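Local coordinates for protein transcriptional regulator, LacI family (Corynebacterium glutamicum, PDB 3H5T) that regulates transcription by binding a palindromic promoter motif, activating an inositol phosphate synthase gene in an inositol-dependent way and regulating other genes probably for cell wall components and mycothiol, at residues A[196-201]-A[216-221]. Sequence-based numbering, arbitrary orientation.
Sequences SIRLDR and AQYQVQ
Y218 and L199 are joined by a backbone bond, Y218 N to L199 O (3.1 Å, N-H...O 158°). I197 N donates a hydrogen bond to Q221 OE1 (3.1 Å, 160°); the oxygen's position is doubtful because another atom crowds it. The Q221 chain bends at chi2, which places CD beside I197 CG1, and the Q221 and I197 side chains cross at about a right angle. Around this pair, S196 OG bonds to T275 OG1, L199 N donates to the E246 carboxylate, and D200 O accepts from W248 NE1.

R198 CB lies over one face of the Y218 ring, offset toward the rim. R198 CD reaches Y218 CE2 at 3.4 Å. The R198 guanidinium plane is tilted 67° from the ring. That guanidinium pairs with E77 and makes a cation-pi contact with W248, while R201 NH2 bonds to V115 O. D200 OD1 accepts from R201 N at 2.7 Å. L199 CD2 packs on A216 CB and Q221 CB.

Y218 centres an inverse gamma turn, and V220 is at the N-cap position of helix 221-235. The contact joins strand 192-197 and the loop after it to the loop before that helix, a beta-alpha connection in the periplasmic-binding-protein-like fold of LacI-family regulators.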
ATOM      1  N   SER A 196       4.091 -14.703   4.915  1.00 25.48           N
ATOM      2  CA  SER A 196       4.662 -13.387   4.642  1.00 22.59           C
ATOM      3  C   SER A 196       5.172 -13.239   3.231  1.00 20.20           C
ATOM      4  O   SER A 196       5.372 -14.230   2.518  1.00 19.59           O
ATOM      5  CB  SER A 196       5.844 -13.113   5.577  1.00 24.43           C
ATOM      6  OG  SER A 196       5.405 -12.789   6.882  1.00 32.48           O
ATOM      7  N   ILE A 197       5.388 -11.992   2.828  1.00 17.92           N
ATOM      8  CA  ILE A 197       5.965 -11.728   1.518  1.00 18.35           C
ATOM      9  C   ILE A 197       7.448 -11.412   1.770  1.00 17.28           C
ATOM     10  O   ILE A 197       7.925 -11.593   2.890  1.00 18.72           O
ATOM     11  CB  ILE A 197       5.221 -10.583   0.763  1.00 19.30           C
ATOM     12  CG1 ILE A 197       5.036  -9.350   1.645  1.00 16.78           C
ATOM     13  CG2 ILE A 197       3.859 -11.087   0.298  1.00 18.92           C
ATOM     14  CD1 ILE A 197       4.484  -8.174   0.880  1.00 15.37           C
ATOM     15  N   ARG A 198       8.174 -10.945   0.760  1.00 18.05           N
ATOM     16  CA  ARG A 198       9.616 -10.688   0.887  1.00 17.10           C
ATOM     17  C   ARG A 198      10.159 -10.159   2.215  1.00 18.05           C
ATOM     18  O   ARG A 198       9.798  -9.076   2.664  1.00 18.99           O
ATOM     19  CB  ARG A 198      10.091  -9.774  -0.235  1.00 17.92           C
ATOM     20  CG  ARG A 198      11.597  -9.838  -0.481  1.00 16.60           C
ATOM     21  CD  ARG A 198      11.972  -9.054  -1.721  1.00 14.84           C
ATOM     22  NE  ARG A 198      11.098  -9.391  -2.846  1.00 14.92           N
ATOM     23  CZ  ARG A 198      10.418  -8.492  -3.554  1.00 13.73           C
ATOM     24  NH1 ARG A 198      10.511  -7.205  -3.264  1.00 11.81           N
ATOM     25  NH2 ARG A 198       9.632  -8.879  -4.544  1.00 13.81           N
ATOM     26  N   LEU A 199      11.045 -10.939   2.831  1.00 18.17           N
ATOM     27  CA  LEU A 199      11.662 -10.564   4.099  1.00 18.79           C
ATOM     28  C   LEU A 199      13.084 -10.011   3.922  1.00 20.39           C
ATOM     29  O   LEU A 199      13.566  -9.272   4.780  1.00 21.43           O
ATOM     30  CB  LEU A 199      11.684 -11.768   5.059  1.00 13.98           C
ATOM     31  CG  LEU A 199      10.358 -12.146   5.758  1.00 14.51           C
ATOM     32  CD1 LEU A 199      10.395 -13.589   6.284  1.00  8.16           C
ATOM     33  CD2 LEU A 199      10.093 -11.165   6.895  1.00 12.75           C
ATOM     34  N   ASP A 200      13.747 -10.354   2.817  1.00 20.20           N
ATOM     35  CA  ASP A 200      15.110  -9.888   2.578  1.00 23.26           C
ATOM     36  C   ASP A 200      15.531  -9.955   1.102  1.00 24.04           C
ATOM     37  O   ASP A 200      14.796 -10.476   0.266  1.00 25.12           O
ATOM     38  CB  ASP A 200      16.092 -10.710   3.422  1.00 24.33           C
ATOM     39  CG  ASP A 200      17.257  -9.880   3.933  1.00 28.11           C
ATOM     40  OD1 ASP A 200      17.604  -8.865   3.283  1.00 28.41           O
ATOM     41  OD2 ASP A 200      17.830 -10.244   4.982  1.00 30.73           O
ATOM     42  N   ARG A 201      16.720  -9.440   0.794  1.00 25.55           N
ATOM     43  CA  ARG A 201      17.235  -9.442  -0.579  1.00 27.83           C
ATOM     44  C   ARG A 201      17.458 -10.856  -1.105  1.00 27.15           C
ATOM     45  O   ARG A 201      17.032 -11.194  -2.214  1.00 27.55           O
ATOM     46  CB  ARG A 201      18.564  -8.681  -0.679  1.00 30.10           C
ATOM     47  CG  ARG A 201      18.545  -7.258  -0.154  1.00 36.67           C
ATOM     48  CD  ARG A 201      19.904  -6.581  -0.366  1.00 39.81           C
ATOM     49  NE  ARG A 201      20.075  -6.052  -1.719  1.00 43.00           N
ATOM     50  CZ  ARG A 201      21.255  -5.909  -2.322  1.00 45.47           C
ATOM     51  NH1 ARG A 201      22.373  -6.262  -1.695  1.00 46.27           N
ATOM     52  NH2 ARG A 201      21.321  -5.404  -3.551  1.00 44.68           N
ATOM     53  N   ALA A 216      15.970  -9.977   8.850  1.00 23.04           N
ATOM     54  CA  ALA A 216      15.108  -9.430   7.815  1.00 20.23           C
ATOM     55  C   ALA A 216      15.263  -7.913   7.694  1.00 20.97           C
ATOM     56  O   ALA A 216      15.127  -7.179   8.683  1.00 20.83           O
ATOM     57  CB  ALA A 216      13.656  -9.788   8.113  1.00 18.43           C
ATOM     58  N   GLN A 217      15.543  -7.448   6.479  1.00 19.46           N
ATOM     59  CA  GLN A 217      15.708  -6.023   6.219  1.00 20.00           C
ATOM     60  C   GLN A 217      14.395  -5.400   5.744  1.00 19.50           C
ATOM     61  O   GLN A 217      14.262  -4.180   5.669  1.00 17.17           O
ATOM     62  CB  GLN A 217      16.799  -5.782   5.167  1.00 22.59           C
ATOM     63  CG  GLN A 217      18.210  -6.147   5.611  1.00 25.62           C
ATOM     64  CD  GLN A 217      18.574  -5.506   6.933  1.00 29.95           C
ATOM     65  OE1 GLN A 217      18.499  -4.283   7.092  1.00 33.19           O
ATOM     66  NE2 GLN A 217      18.965  -6.330   7.895  1.00 31.00           N
ATOM     67  N   TYR A 218      13.425  -6.234   5.404  1.00 18.47           N
ATOM     68  CA  TYR A 218      12.148  -5.702   4.980  1.00 19.08           C
ATOM     69  C   TYR A 218      11.283  -5.514   6.213  1.00 19.46           C
ATOM     70  O   TYR A 218      10.537  -6.403   6.610  1.00 18.73           O
ATOM     71  CB  TYR A 218      11.462  -6.633   3.969  1.00 19.32           C
ATOM     72  CG  TYR A 218      11.928  -6.447   2.531  1.00 18.74           C
ATOM     73  CD1 TYR A 218      11.399  -5.429   1.728  1.00 16.32           C
ATOM     74  CD2 TYR A 218      12.916  -7.276   1.983  1.00 16.71           C
ATOM     75  CE1 TYR A 218      11.843  -5.236   0.415  1.00 17.00           C
ATOM     76  CE2 TYR A 218      13.368  -7.096   0.680  1.00 17.78           C
ATOM     77  CZ  TYR A 218      12.831  -6.073  -0.103  1.00 20.71           C
ATOM     78  OH  TYR A 218      13.298  -5.877  -1.385  1.00 17.88           O
ATOM     79  N   GLN A 219      11.423  -4.352   6.844  1.00 22.23           N
ATOM     80  CA  GLN A 219      10.621  -4.019   8.016  1.00 23.44           C
ATOM     81  C   GLN A 219       9.184  -4.113   7.489  1.00 24.47           C
ATOM     82  O   GLN A 219       8.984  -4.174   6.281  1.00 27.35           O
ATOM     83  CB  GLN A 219      10.961  -2.594   8.464  1.00 25.46           C
ATOM     84  CG  GLN A 219      12.451  -2.381   8.731  1.00 25.93           C
ATOM     85  CD  GLN A 219      12.861  -0.910   8.711  1.00 27.59           C
ATOM     86  OE1 GLN A 219      13.992  -0.566   9.057  1.00 29.07           O
ATOM     87  NE2 GLN A 219      11.945  -0.042   8.302  1.00 25.29           N
ATOM     88  N   VAL A 220       8.191  -4.109   8.365  1.00 23.87           N
ATOM     89  CA  VAL A 220       6.788  -4.245   7.949  1.00 22.47           C
ATOM     90  C   VAL A 220       6.546  -5.747   8.014  1.00 21.87           C
ATOM     91  O   VAL A 220       5.821  -6.221   8.885  1.00 21.55           O
ATOM     92  CB  VAL A 220       6.507  -3.734   6.482  1.00 21.89           C
ATOM     93  CG1 VAL A 220       5.056  -3.998   6.091  1.00 20.59           C
ATOM     94  CG2 VAL A 220       6.776  -2.251   6.373  1.00 21.98           C
ATOM     95  N   GLN A 221       7.178  -6.494   7.112  1.00 21.00           N
ATOM     96  CA  GLN A 221       7.041  -7.942   7.120  1.00 20.84           C
ATOM     97  C   GLN A 221       7.575  -8.444   8.451  1.00 20.33           C
ATOM     98  O   GLN A 221       6.872  -9.111   9.197  1.00 22.08           O
ATOM     99  CB  GLN A 221       7.846  -8.562   5.988  1.00 21.68           C
ATOM    100  CG  GLN A 221       7.340  -8.183   4.628  1.00 24.24           C
ATOM    101  CD  GLN A 221       5.859  -8.384   4.521  1.00 24.77           C
ATOM    102  OE1 GLN A 221       5.368  -9.494   4.691  1.00 26.41           O
ATOM    103  NE2 GLN A 221       5.128  -7.305   4.250  1.00 27.05           N
TER